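Local coordinates for protein CG8862 (Drosophila melanogaster, PDB 3ISM) that is endonuclease G, a magnesium-dependent mitochondrial nuclease of the DNA/RNA non-specific family that probably cuts both DNA and RNA, caught here in complex with its inhibitor, at residues B[23-28]-B[193-198]; B[32-37]-B[79-84]; B[95-100]-B[177-182]; B[201-206]-B[241-246]. One frame throughout, in Å; residues are numbered along the deposited sequence.

Contact 1: B[23-28]-B[193-198]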
loop_
_atom_site.group_PDB
_atom_site.type_symbol
_atom_site.label_atom_id
_atom_site.label_comp_id
_atom_site.label_asym_id
_atom_site.label_seq_id
_atom_site.Cartn_x
_atom_site.Cartn_y
_atom_site.Cartn_z
ATOM N N MET B 23 19.430 14.285 -6.505
ATOM C CA MET B 23 18.156 14.206 -7.229
ATOM C C MET B 23 18.204 14.845 -8.613
ATOM O O MET B 23 17.198 15.361 -9.100
ATOM C CB MET B 23 17.023 14.847 -6.415
ATOM C CG MET B 23 16.886 14.328 -4.981
ATOM S SD MET B 23 16.762 12.523 -4.834
ATOM C CE MET B 23 15.225 12.191 -5.689
ATOM N N LYS B 24 19.375 14.802 -9.234
ATOM C CA LYS B 24 19.613 15.295 -10.592
ATOM C C LYS B 24 18.565 14.861 -11.635
ATOM O O LYS B 24 18.136 15.658 -12.475
ATOM C CB LYS B 24 20.990 14.809 -11.045
ATOM C CG LYS B 24 21.373 15.193 -12.461
ATOM C CD LYS B 24 22.818 14.833 -12.723
ATOM C CE LYS B 24 23.193 15.042 -14.155
ATOM N NZ LYS B 24 24.664 14.871 -14.318
ATOM N N TYR B 25 18.177 13.593 -11.579
ATOM C CA TYR B 25 17.304 13.019 -12.599
ATOM C C TYR B 25 15.825 12.969 -12.206
ATOM O O TYR B 25 15.020 12.343 -12.890
ATOM C CB TYR B 25 17.825 11.641 -13.012
ATOM C CG TYR B 25 19.143 11.725 -13.760
ATOM C CD1 TYR B 25 20.309 11.167 -13.233
ATOM C CD2 TYR B 25 19.231 12.395 -14.980
ATOM C CE1 TYR B 25 21.525 11.261 -13.908
ATOM C CE2 TYR B 25 20.447 12.479 -15.680
ATOM C CZ TYR B 25 21.586 11.907 -15.131
ATOM O OH TYR B 25 22.780 11.989 -15.801
ATOM N N GLY B 26 15.471 13.637 -11.114
ATOM C CA GLY B 26 14.069 13.758 -10.723
ATOM C C GLY B 26 13.741 12.992 -9.466
ATOM O O GLY B 26 14.547 12.189 -8.990
ATOM N N PHE B 27 12.550 13.248 -8.935
ATOM C CA PHE B 27 12.034 12.564 -7.758
ATOM C C PHE B 27 11.093 11.425 -8.140
ATOM O O PHE B 27 10.108 11.665 -8.823
ATOM C CB PHE B 27 11.254 13.564 -6.878
ATOM C CG PHE B 27 12.131 14.539 -6.130
ATOM C CD1 PHE B 27 12.231 14.468 -4.746
ATOM C CD2 PHE B 27 12.838 15.529 -6.805
ATOM C CE1 PHE B 27 13.035 15.367 -4.033
ATOM C CE2 PHE B 27 13.654 16.436 -6.107
ATOM C CZ PHE B 27 13.748 16.347 -4.709
ATOM N N PRO B 28 11.365 10.190 -7.673
ATOM C CA PRO B 28 10.396 9.095 -7.907
ATOM C C PRO B 28 8.973 9.377 -7.386
ATOM O O PRO B 28 7.984 8.943 -8.000
ATOM C CB PRO B 28 11.016 7.905 -7.155
ATOM C CG PRO B 28 12.502 8.220 -7.155
ATOM C CD PRO B 28 12.539 9.714 -6.918
ATOM N N VAL B 193 17.212 0.558 -9.012
ATOM C CA VAL B 193 17.208 1.078 -10.365
ATOM C C VAL B 193 18.346 2.086 -10.444
ATOM O O VAL B 193 18.410 3.009 -9.645
ATOM C CB VAL B 193 15.823 1.691 -10.766
ATOM C CG1 VAL B 193 15.879 2.247 -12.201
ATOM C CG2 VAL B 193 14.719 0.635 -10.665
ATOM N N ILE B 194 19.239 1.882 -11.417
ATOM C CA ILE B 194 20.581 2.467 -11.423
ATOM C C ILE B 194 20.911 3.130 -12.772
ATOM O O ILE B 194 20.646 2.558 -13.827
ATOM C CB ILE B 194 21.634 1.339 -11.185
ATOM C CG1 ILE B 194 21.303 0.507 -9.931
ATOM C CG2 ILE B 194 23.047 1.891 -11.139
ATOM C CD1 ILE B 194 21.622 -0.981 -10.089
ATOM N N VAL B 195 21.499 4.322 -12.745
ATOM C CA VAL B 195 21.999 4.940 -13.965
ATOM C C VAL B 195 23.453 5.332 -13.771
ATOM O O VAL B 195 23.780 6.058 -12.835
ATOM C CB VAL B 195 21.145 6.186 -14.382
ATOM C CG1 VAL B 195 21.885 7.085 -15.389
ATOM C CG2 VAL B 195 19.801 5.756 -14.942
ATOM N N GLY B 196 24.322 4.835 -14.650
ATOM C CA GLY B 196 25.725 5.235 -14.668
ATOM C C GLY B 196 25.994 6.193 -15.809
ATOM O O GLY B 196 25.449 6.036 -16.904
ATOM N N GLU B 197 26.828 7.193 -15.542
ATOM C CA GLU B 197 27.275 8.149 -16.551
ATOM C C GLU B 197 28.695 7.796 -16.954
ATOM O O GLU B 197 29.591 7.829 -16.114
ATOM C CB GLU B 197 27.277 9.570 -15.984
ATOM C CG GLU B 197 25.935 10.071 -15.475
ATOM C CD GLU B 197 26.032 11.453 -14.850
ATOM O OE1 GLU B 197 27.159 11.973 -14.706
ATOM O OE2 GLU B 197 24.985 12.020 -14.490
ATOM N N SER B 198 28.906 7.458 -18.224
ATOM C CA SER B 198 30.246 7.128 -18.716
ATOM C C SER B 198 31.057 8.395 -18.953
ATOM O O SER B 198 30.559 9.502 -18.721
ATOM C CB SER B 198 30.167 6.293 -19.993
ATOM O OG SER B 198 29.602 5.022 -19.725
#
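Lys-24 and Tyr-25 both send their polar ends to one oxygen of Glu-197. The charged part is a salt bridge, with Lys-24 NZ 2.9 Å from Glu-197 OE2 on the syn side of the carboxylate. The neutral part is a short hydrogen bond from Tyr-25 OH to Glu-197 OE2, 2.6 Å long and on the anti side. Both donors are tilted out of the carboxylate plane, toward the same face. That plane stands nearly upright to the tyrosine ring, at 85°. Lys-24 is extended throughout, with CG trans to the backbone N (chi1 178°), and CG rests over the centre of the Tyr-25 ring. The loop after helix 16-22 makes a type I turn from Met-23 to Gly-26 and lies against strand 189-197 of the large mixed sheet. An alanine in place of Glu-197 would probably leave the Lys-24 ammonium without its charge partner and the Tyr-25 hydroxyl without this acceptor. The apolar part is smaller: Tyr-25 CE1 stands 4.4 Å from Val-195 CG1. Leu-203 and Ile-243 also touch the tyrosine, and Tyr-155 meets it edge-to-face.

Contact 2: B[32-37]-B[79-84]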
loop_
_atom_site.group_PDB
_atom_site.type_symbol
_atom_site.label_atom_id
_atom_site.label_comp_id
_atom_site.label_asym_id
_atom_site.label_seq_id
_atom_site.Cartn_x
_atom_site.Cartn_y
_atom_site.Cartn_z
ATOM N N HIS B 32 6.444 12.448 1.884
ATOM C CA HIS B 32 7.202 12.537 3.128
ATOM C C HIS B 32 8.712 12.431 2.845
ATOM O O HIS B 32 9.406 11.547 3.377
ATOM C CB HIS B 32 6.727 11.421 4.068
ATOM C CG HIS B 32 6.764 11.785 5.515
ATOM N ND1 HIS B 32 5.837 12.630 6.094
ATOM C CD2 HIS B 32 7.609 11.413 6.503
ATOM C CE1 HIS B 32 6.125 12.775 7.374
ATOM N NE2 HIS B 32 7.182 12.029 7.652
ATOM N N VAL B 33 9.196 13.329 1.990
ATOM C CA VAL B 33 10.584 13.289 1.504
ATOM C C VAL B 33 11.513 13.989 2.482
ATOM O O VAL B 33 11.282 15.149 2.852
ATOM C CB VAL B 33 10.744 13.909 0.089
ATOM C CG1 VAL B 33 12.229 13.996 -0.300
ATOM C CG2 VAL B 33 9.989 13.087 -0.950
ATOM N N ARG B 34 12.552 13.268 2.899
ATOM C CA ARG B 34 13.494 13.771 3.889
ATOM C C ARG B 34 14.926 13.649 3.392
ATOM O O ARG B 34 15.289 12.677 2.738
ATOM C CB ARG B 34 13.335 13.013 5.205
ATOM C CG ARG B 34 12.141 13.464 6.058
ATOM C CD ARG B 34 11.974 12.608 7.313
ATOM N NE ARG B 34 13.123 12.720 8.211
ATOM C CZ ARG B 34 14.086 11.807 8.331
ATOM N NH1 ARG B 34 14.045 10.686 7.620
ATOM N NH2 ARG B 34 15.089 12.007 9.177
ATOM N N SER B 35 15.739 14.646 3.704
ATOM C CA SER B 35 17.120 14.688 3.242
ATOM C C SER B 35 18.084 14.429 4.386
ATOM O O SER B 35 17.940 15.006 5.455
ATOM C CB SER B 35 17.429 16.057 2.623
ATOM O OG SER B 35 16.464 16.419 1.650
ATOM N N HIS B 36 19.058 13.564 4.152
ATOM C CA HIS B 36 20.171 13.431 5.064
ATOM C C HIS B 36 21.379 14.062 4.372
ATOM O O HIS B 36 21.247 14.658 3.295
ATOM C CB HIS B 36 20.384 11.966 5.472
ATOM C CG HIS B 36 19.256 11.418 6.288
ATOM N ND1 HIS B 36 19.199 11.546 7.660
ATOM C CD2 HIS B 36 18.107 10.801 5.919
ATOM C CE1 HIS B 36 18.078 11.005 8.105
ATOM N NE2 HIS B 36 17.393 10.553 7.067
ATOM N N SER B 37 22.538 13.964 5.002
ATOM C CA SER B 37 23.753 14.547 4.473
ATOM C C SER B 37 24.225 13.967 3.143
ATOM O O SER B 37 24.893 14.664 2.381
ATOM C CB SER B 37 24.876 14.432 5.494
ATOM O OG SER B 37 24.475 14.945 6.754
ATOM N N GLU B 79 13.662 10.471 15.259
ATOM C CA GLU B 79 12.834 11.373 16.053
ATOM C C GLU B 79 12.207 12.469 15.210
ATOM O O GLU B 79 11.340 13.207 15.675
ATOM C CB GLU B 79 13.656 11.985 17.196
ATOM C CG GLU B 79 13.889 11.029 18.353
ATOM C CD GLU B 79 15.046 11.436 19.241
ATOM O OE1 GLU B 79 15.671 12.489 18.981
ATOM O OE2 GLU B 79 15.341 10.691 20.200
ATOM N N SER B 80 12.644 12.588 13.965
ATOM C CA SER B 80 11.995 13.532 13.067
ATOM C C SER B 80 10.707 12.939 12.474
ATOM O O SER B 80 9.977 13.650 11.780
ATOM C CB SER B 80 12.942 13.964 11.957
ATOM O OG SER B 80 13.063 12.931 11.005
ATOM N N ILE B 81 10.427 11.656 12.746
ATOM C CA ILE B 81 9.150 11.015 12.337
ATOM C C ILE B 81 8.155 11.064 13.514
ATOM O O ILE B 81 8.539 10.805 14.667
ATOM C CB ILE B 81 9.323 9.513 11.920
ATOM C CG1 ILE B 81 10.470 9.302 10.905
ATOM C CG2 ILE B 81 8.015 8.924 11.393
ATOM C CD1 ILE B 81 10.227 9.908 9.561
ATOM N N HIS B 82 6.894 11.399 13.229
ATOM C CA HIS B 82 5.833 11.422 14.251
ATOM C C HIS B 82 5.802 10.047 14.954
ATOM O O HIS B 82 5.922 9.020 14.287
ATOM C CB HIS B 82 4.475 11.763 13.581
ATOM C CG HIS B 82 3.336 11.966 14.543
ATOM N ND1 HIS B 82 2.701 10.921 15.184
ATOM C CD2 HIS B 82 2.710 13.095 14.959
ATOM C CE1 HIS B 82 1.752 11.398 15.972
ATOM N NE2 HIS B 82 1.733 12.713 15.852
ATOM N N PRO B 83 5.677 10.026 16.299
ATOM C CA PRO B 83 5.688 8.764 17.065
ATOM C C PRO B 83 4.744 7.653 16.566
ATOM O O PRO B 83 5.071 6.468 16.724
ATOM C CB PRO B 83 5.325 9.206 18.485
ATOM C CG PRO B 83 5.837 10.615 18.561
ATOM C CD PRO B 83 5.568 11.198 17.188
ATOM N N PHE B 84 3.632 8.019 15.926
ATOM C CA PHE B 84 2.661 7.030 15.426
ATOM C C PHE B 84 3.259 6.197 14.323
ATOM O O PHE B 84 2.840 5.072 14.104
ATOM C CB PHE B 84 1.413 7.712 14.835
ATOM C CG PHE B 84 0.453 8.266 15.862
ATOM C CD1 PHE B 84 0.760 8.271 17.224
ATOM C CD2 PHE B 84 -0.740 8.839 15.444
ATOM C CE1 PHE B 84 -0.138 8.814 18.162
ATOM C CE2 PHE B 84 -1.629 9.381 16.343
ATOM C CZ PHE B 84 -1.338 9.371 17.715
HETATM O O HOH W 1 6.389 12.079 10.428
#
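The His-32 imidazole turns its edge to Ile-81, with NE2 4.2 Å from Ile-81 CD1. The Arg-34 guanidinium is met obliquely by Ser-80 OG and by the same Ile-81 methyl. Further along, the His-82 ring has Pro-83 CD over one face, and its CE1 lies over a face of the Phe-84 ring. These groups join strand 33-35, an outermost strand of the large mixed sheet, to the loop between helices 59-62 and 89-92. Of the residues that touch, Ile-81 is the buried one. Its CD1 lies 3.9 Å from Arg-34 CD, and Tyr-43 of the next strand also touches its side chain. Arg-34 is bent at chi3 (63°), which turns the guanidinium toward Ser-80. There NE comes within 2.8 Å of Ser-80 OG. The main polar partner of both residues lies outside the two segments: Asp-78, just before the loop segment. Its OD2 is salt-bridged to Arg-34 NH2 and its OD1 is hydrogen-bonded to Ser-80 OG, and this one carboxylate ties the two together. His-82 also packs on Leu-238 of the second subunit. Phe-84 N donates to His-82 ND1, which probably limits the rotation of that imidazole. A water bridges the segments: it accepts from His-82 N, and more weakly from His-32 NE2, each at 2.9 Å.

Contact 3: B[95-100]-B[177-182]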
loop_
_atom_site.group_PDB
_atom_site.type_symbol
_atom_site.label_atom_id
_atom_site.label_comp_id
_atom_site.label_asym_id
_atom_site.label_seq_id
_atom_site.Cartn_x
_atom_site.Cartn_y
_atom_site.Cartn_z
ATOM N N SER B 95 12.016 -11.040 15.488
ATOM C CA SER B 95 10.987 -11.067 14.460
ATOM C C SER B 95 11.277 -12.105 13.382
ATOM O O SER B 95 10.381 -12.506 12.639
ATOM C CB SER B 95 10.869 -9.688 13.810
ATOM O OG SER B 95 12.080 -9.319 13.157
ATOM N N GLY B 96 12.533 -12.526 13.302
ATOM C CA GLY B 96 12.994 -13.402 12.239
ATOM C C GLY B 96 13.504 -12.597 11.058
ATOM O O GLY B 96 13.739 -13.152 9.978
ATOM N N TYR B 97 13.677 -11.289 11.258
ATOM C CA TYR B 97 14.108 -10.378 10.190
ATOM C C TYR B 97 15.232 -9.447 10.638
ATOM O O TYR B 97 15.321 -9.062 11.804
ATOM C CB TYR B 97 12.931 -9.526 9.683
ATOM C CG TYR B 97 11.802 -10.326 9.084
ATOM C CD1 TYR B 97 11.904 -10.848 7.792
ATOM C CD2 TYR B 97 10.640 -10.574 9.811
ATOM C CE1 TYR B 97 10.885 -11.602 7.245
ATOM C CE2 TYR B 97 9.608 -11.327 9.274
ATOM C CZ TYR B 97 9.736 -11.839 7.987
ATOM O OH TYR B 97 8.703 -12.585 7.448
ATOM N N ASP B 98 16.081 -9.079 9.691
ATOM C CA ASP B 98 17.157 -8.152 9.946
ATOM C C ASP B 98 16.591 -6.744 9.771
ATOM O O ASP B 98 15.643 -6.558 9.013
ATOM C CB ASP B 98 18.248 -8.352 8.890
ATOM C CG ASP B 98 19.225 -9.442 9.241
ATOM O OD1 ASP B 98 18.981 -10.216 10.194
ATOM O OD2 ASP B 98 20.264 -9.516 8.552
ATOM N N ARG B 99 17.185 -5.764 10.450
ATOM C CA ARG B 99 16.988 -4.358 10.097
ATOM C C ARG B 99 17.839 -4.089 8.862
ATOM O O ARG B 99 19.081 -3.936 8.954
ATOM C CB ARG B 99 17.416 -3.438 11.246
ATOM C CG ARG B 99 16.614 -3.636 12.518
ATOM C CD ARG B 99 17.340 -3.130 13.741
ATOM N NE ARG B 99 18.404 -4.041 14.143
ATOM C CZ ARG B 99 18.987 -4.053 15.342
ATOM N NH1 ARG B 99 18.607 -3.204 16.292
ATOM N NH2 ARG B 99 19.952 -4.927 15.592
ATOM N N GLY B 100 17.193 -4.056 7.702
ATOM C CA GLY B 100 17.937 -4.000 6.430
ATOM C C GLY B 100 18.022 -2.600 5.856
ATOM O O GLY B 100 16.979 -1.982 5.548
ATOM N N GLU B 177 3.600 -9.963 5.861
ATOM C CA GLU B 177 3.662 -9.954 7.304
ATOM C C GLU B 177 3.931 -8.532 7.741
ATOM O O GLU B 177 4.592 -7.761 7.028
ATOM C CB GLU B 177 4.755 -10.921 7.813
ATOM C CG GLU B 177 4.855 -10.977 9.340
ATOM C CD GLU B 177 5.862 -11.985 9.890
ATOM O OE1 GLU B 177 6.489 -12.759 9.126
ATOM O OE2 GLU B 177 6.023 -11.994 11.124
ATOM N N VAL B 178 3.352 -8.168 8.883
ATOM C CA VAL B 178 3.693 -6.925 9.562
ATOM C C VAL B 178 4.197 -7.315 10.946
ATOM O O VAL B 178 3.602 -8.164 11.617
ATOM C CB VAL B 178 2.495 -5.935 9.643
ATOM C CG1 VAL B 178 2.168 -5.378 8.251
ATOM C CG2 VAL B 178 1.256 -6.584 10.272
ATOM N N ILE B 179 5.313 -6.725 11.359
ATOM C CA ILE B 179 5.943 -7.127 12.613
ATOM C C ILE B 179 5.870 -6.065 13.723
ATOM O O ILE B 179 5.939 -4.869 13.464
ATOM C CB ILE B 179 7.416 -7.602 12.390
ATOM C CG1 ILE B 179 8.257 -6.490 11.753
ATOM C CG2 ILE B 179 7.441 -8.871 11.526
ATOM C CD1 ILE B 179 9.770 -6.809 11.670
ATOM N N GLY B 180 5.733 -6.536 14.957
ATOM C CA GLY B 180 5.790 -5.690 16.143
ATOM C C GLY B 180 4.528 -4.888 16.371
ATOM O O GLY B 180 3.641 -4.838 15.505
ATOM N N ALA B 181 4.460 -4.246 17.536
ATOM C CA ALA B 181 3.344 -3.354 17.887
ATOM C C ALA B 181 3.166 -2.234 16.875
ATOM O O ALA B 181 2.057 -1.777 16.652
ATOM C CB ALA B 181 3.532 -2.782 19.297
ATOM N N ASN B 182 4.245 -1.814 16.227
ATOM C CA ASN B 182 4.133 -0.757 15.222
ATOM C C ASN B 182 3.805 -1.263 13.829
ATOM O O ASN B 182 3.783 -0.495 12.892
ATOM C CB ASN B 182 5.364 0.148 15.231
ATOM C CG ASN B 182 5.527 0.885 16.566
ATOM O OD1 ASN B 182 4.587 1.509 17.043
ATOM N ND2 ASN B 182 6.706 0.789 17.174
HETATM O O HOH W 2 7.552 -12.395 13.012
#
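Tyr-97 OH donates to Glu-177 OE1 from above the carboxylate plane, 43° out of it, in a bond of 2.8 Å. Relative to the tyrosine, the same oxygen lies at the ring edge, in its plane. It also comes 3.4 Å from Tyr-97 CE2. Glu-177 is extended, with CG opposite the backbone N (chi1 -179°), which carries its carboxylate out to the phenol. Its other oxygen, OE2, accepts from a water that also donates to Ser-95 O. Ile-179 packs beside this polar pair. Its CG2 lies 4.0 Å from Tyr-97 CE2, and its CD1 lies 3.7 Å from Ser-95 OG. That hydroxyl accepts from Tyr-97 N in an ST turn and is also hydrogen-bonded to Tyr-92 O. Strand 98-101 is the first strand of the beta-beta-alpha-metal (His-Me finger) motif and carries the predicted proton acceptor His-101. The contact joins the run into it to strand 172-179, whose sheet continues into the second subunit. A leucine at Tyr-97 would probably leave Glu-177 OE1 without this donor and its carboxylate freer to turn. The carboxylate is engaged at both oxygens, by a phenol and by a water, which would probably favour its charged form.

Contact 4: B[201-206]-B[241-246]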
loop_
_atom_site.group_PDB
_atom_site.type_symbol
_atom_site.label_atom_id
_atom_site.label_comp_id
_atom_site.label_asym_id
_atom_site.label_seq_id
_atom_site.Cartn_x
_atom_site.Cartn_y
_atom_site.Cartn_z
ATOM N N HIS B 201 29.226 11.244 -22.999
ATOM C CA HIS B 201 27.985 11.649 -22.323
ATOM C C HIS B 201 26.903 10.565 -22.236
ATOM O O HIS B 201 25.729 10.861 -21.969
ATOM C CB HIS B 201 27.484 12.986 -22.870
ATOM C CG HIS B 201 28.454 14.103 -22.641
ATOM N ND1 HIS B 201 29.411 14.461 -23.567
ATOM C CD2 HIS B 201 28.647 14.910 -21.569
ATOM C CE1 HIS B 201 30.136 15.456 -23.087
ATOM N NE2 HIS B 201 29.690 15.750 -21.877
ATOM N N LYS B 202 27.317 9.312 -22.407
ATOM C CA LYS B 202 26.387 8.196 -22.479
ATOM C C LYS B 202 25.816 7.811 -21.116
ATOM O O LYS B 202 26.485 7.884 -20.082
ATOM C CB LYS B 202 27.040 6.985 -23.157
ATOM C CG LYS B 202 27.460 7.223 -24.612
ATOM C CD LYS B 202 28.310 6.069 -25.131
ATOM C CE LYS B 202 28.939 6.400 -26.479
ATOM N NZ LYS B 202 27.911 6.561 -27.542
ATOM N N LEU B 203 24.559 7.399 -21.131
ATOM C CA LEU B 203 23.885 6.990 -19.923
ATOM C C LEU B 203 23.525 5.506 -20.024
ATOM O O LEU B 203 23.048 5.044 -21.058
ATOM C CB LEU B 203 22.655 7.865 -19.694
ATOM C CG LEU B 203 22.899 9.384 -19.615
ATOM C CD1 LEU B 203 21.594 10.150 -19.440
ATOM C CD2 LEU B 203 23.869 9.746 -18.501
ATOM N N HIS B 204 23.778 4.762 -18.949
ATOM C CA HIS B 204 23.516 3.328 -18.919
ATOM C C HIS B 204 22.669 2.987 -17.715
ATOM O O HIS B 204 23.033 3.323 -16.591
ATOM C CB HIS B 204 24.819 2.533 -18.842
ATOM C CG HIS B 204 25.803 2.887 -19.910
ATOM N ND1 HIS B 204 25.997 2.108 -21.028
ATOM C CD2 HIS B 204 26.628 3.952 -20.041
ATOM C CE1 HIS B 204 26.917 2.668 -21.795
ATOM N NE2 HIS B 204 27.320 3.784 -21.215
ATOM N N MET B 205 21.563 2.298 -17.945
ATOM C CA MET B 205 20.663 1.913 -16.848
ATOM C C MET B 205 20.700 0.420 -16.523
ATOM O O MET B 205 20.785 -0.413 -17.420
ATOM C CB MET B 205 19.233 2.339 -17.161
ATOM C CG MET B 205 18.232 1.974 -16.089
ATOM S SD MET B 205 16.607 2.596 -16.463
ATOM C CE MET B 205 16.774 4.322 -16.026
ATOM N N GLU B 206 20.643 0.101 -15.237
ATOM C CA GLU B 206 20.445 -1.270 -14.767
ATOM C C GLU B 206 19.286 -1.272 -13.781
ATOM O O GLU B 206 19.088 -0.311 -13.050
ATOM C CB GLU B 206 21.709 -1.813 -14.061
ATOM C CG GLU B 206 22.944 -1.902 -14.937
ATOM C CD GLU B 206 24.126 -2.595 -14.262
ATOM O OE1 GLU B 206 24.015 -3.045 -13.097
ATOM O OE2 GLU B 206 25.183 -2.676 -14.903
ATOM N N ASP B 241 12.926 10.184 -14.214
ATOM C CA ASP B 241 11.925 10.849 -15.058
ATOM C C ASP B 241 12.479 11.955 -15.961
ATOM O O ASP B 241 11.873 12.262 -16.985
ATOM C CB ASP B 241 10.707 11.341 -14.225
ATOM C CG ASP B 241 11.047 12.490 -13.251
ATOM O OD1 ASP B 241 11.802 13.413 -13.624
ATOM O OD2 ASP B 241 10.534 12.478 -12.097
ATOM N N GLN B 242 13.629 12.533 -15.597
ATOM C CA GLN B 242 14.300 13.532 -16.448
ATOM C C GLN B 242 15.019 12.922 -17.660
ATOM O O GLN B 242 15.366 13.633 -18.593
ATOM C CB GLN B 242 15.284 14.400 -15.641
ATOM C CG GLN B 242 14.646 15.225 -14.510
ATOM C CD GLN B 242 13.616 16.213 -15.018
ATOM O OE1 GLN B 242 13.956 17.194 -15.681
ATOM N NE2 GLN B 242 12.348 15.954 -14.717
ATOM N N ILE B 243 15.239 11.610 -17.643
ATOM C CA ILE B 243 15.822 10.904 -18.790
ATOM C C ILE B 243 14.740 10.262 -19.664
ATOM O O ILE B 243 13.959 9.445 -19.188
ATOM C CB ILE B 243 16.789 9.787 -18.332
ATOM C CG1 ILE B 243 17.794 10.334 -17.315
ATOM C CG2 ILE B 243 17.507 9.149 -19.538
ATOM C CD1 ILE B 243 18.710 9.277 -16.697
ATOM N N ASN B 244 14.694 10.646 -20.935
ATOM C CA ASN B 244 13.923 9.915 -21.949
ATOM C C ASN B 244 14.637 8.570 -22.183
ATOM O O ASN B 244 15.832 8.541 -22.466
ATOM C CB ASN B 244 13.853 10.763 -23.233
ATOM C CG ASN B 244 13.166 10.058 -24.406
ATOM O OD1 ASN B 244 12.468 9.053 -24.254
ATOM N ND2 ASN B 244 13.360 10.613 -25.595
ATOM N N ARG B 245 13.900 7.466 -22.063
ATOM C CA ARG B 245 14.486 6.118 -22.178
ATOM C C ARG B 245 15.055 5.841 -23.571
ATOM O O ARG B 245 15.875 4.931 -23.745
ATOM C CB ARG B 245 13.457 5.036 -21.813
ATOM C CG ARG B 245 12.928 5.105 -20.389
ATOM C CD ARG B 245 13.632 4.141 -19.432
ATOM N NE ARG B 245 13.509 4.629 -18.063
ATOM C CZ ARG B 245 12.591 4.235 -17.185
ATOM N NH1 ARG B 245 11.704 3.297 -17.499
ATOM N NH2 ARG B 245 12.584 4.768 -15.973
ATOM N N LYS B 246 14.623 6.635 -24.552
ATOM C CA LYS B 246 15.141 6.545 -25.909
ATOM C C LYS B 246 16.533 7.154 -26.023
ATOM O O LYS B 246 17.196 7.002 -27.048
ATOM C CB LYS B 246 14.186 7.218 -26.899
ATOM C CG LYS B 246 12.855 6.493 -27.053
ATOM C CD LYS B 246 12.100 6.993 -28.282
ATOM C CE LYS B 246 10.859 6.152 -28.556
ATOM N NZ LYS B 246 9.878 6.244 -27.437
#
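Segments 201-206 and 241-246 keep their backbones apart, with CA atoms 9.0 Å apart at Leu-203 and Ile-243 and 9.2 Å apart at Met-205 and Arg-245. The first enters strand 203-211, while the second is loop. Side chains bridge the gap in two places. In the first, Leu-203 and Ile-243 meet through their ends, CD1 to CD1 at 4.1 Å. Both point toward the other segment, and the Tyr-25 side chain touches both. In the second, Met-205 reaches Arg-245. Its SD lies over one face of the guanidinium, 4.0 Å from Arg-245 NE, and its CE lies 3.9 Å from the same nitrogen. Met-205 is extended as far as SD and then bends at chi3 (-78°), which lays the methyl beside the arginine. Arg-245 starts off to one side and bends at chi2 (-98°), bringing its NE back to the methionine. The sulfur and methyl thus meet the flat group, while the charge is matched elsewhere: NH2 forms a salt bridge with Glu-232 and NH1 one with Glu-229, both of helix 228-235. Those two carboxylates probably fix the rotation of the guanidinium. The loop after helix 228-235 is in this way laid against strand 203-211. That strand lies between strands 189-197 and 250-251 in the large mixed sheet, and Pro-228 of helix 228-235 touches both Met-205 and Arg-245.

Contacts 1, 2 and 4 all reach the large mixed sheet. Contacts 1 and 4 are close, with centres about 8 Å apart, since strands 189-197 and 203-211 are neighbours; Ile-194 N to Glu-206 O (2.7 Å) and Gly-196 N to His-204 O (2.8 Å) are probable hydrogen bonds between them. Contact 2 touches contact 1 where Phe-27 CE1 packs on Val-33 CG1, 4.1 Å away. Contact 3 sits across the chain's centre from contacts 1 and 4, its centre about 30 and 36 Å from theirs. It is the one near the active site: the side chain of Tyr-97 is about 8 Å from that of Asn-133, a magnesium ligand predicted to be catalytic, and about 12 Å from a bound magnesium ion.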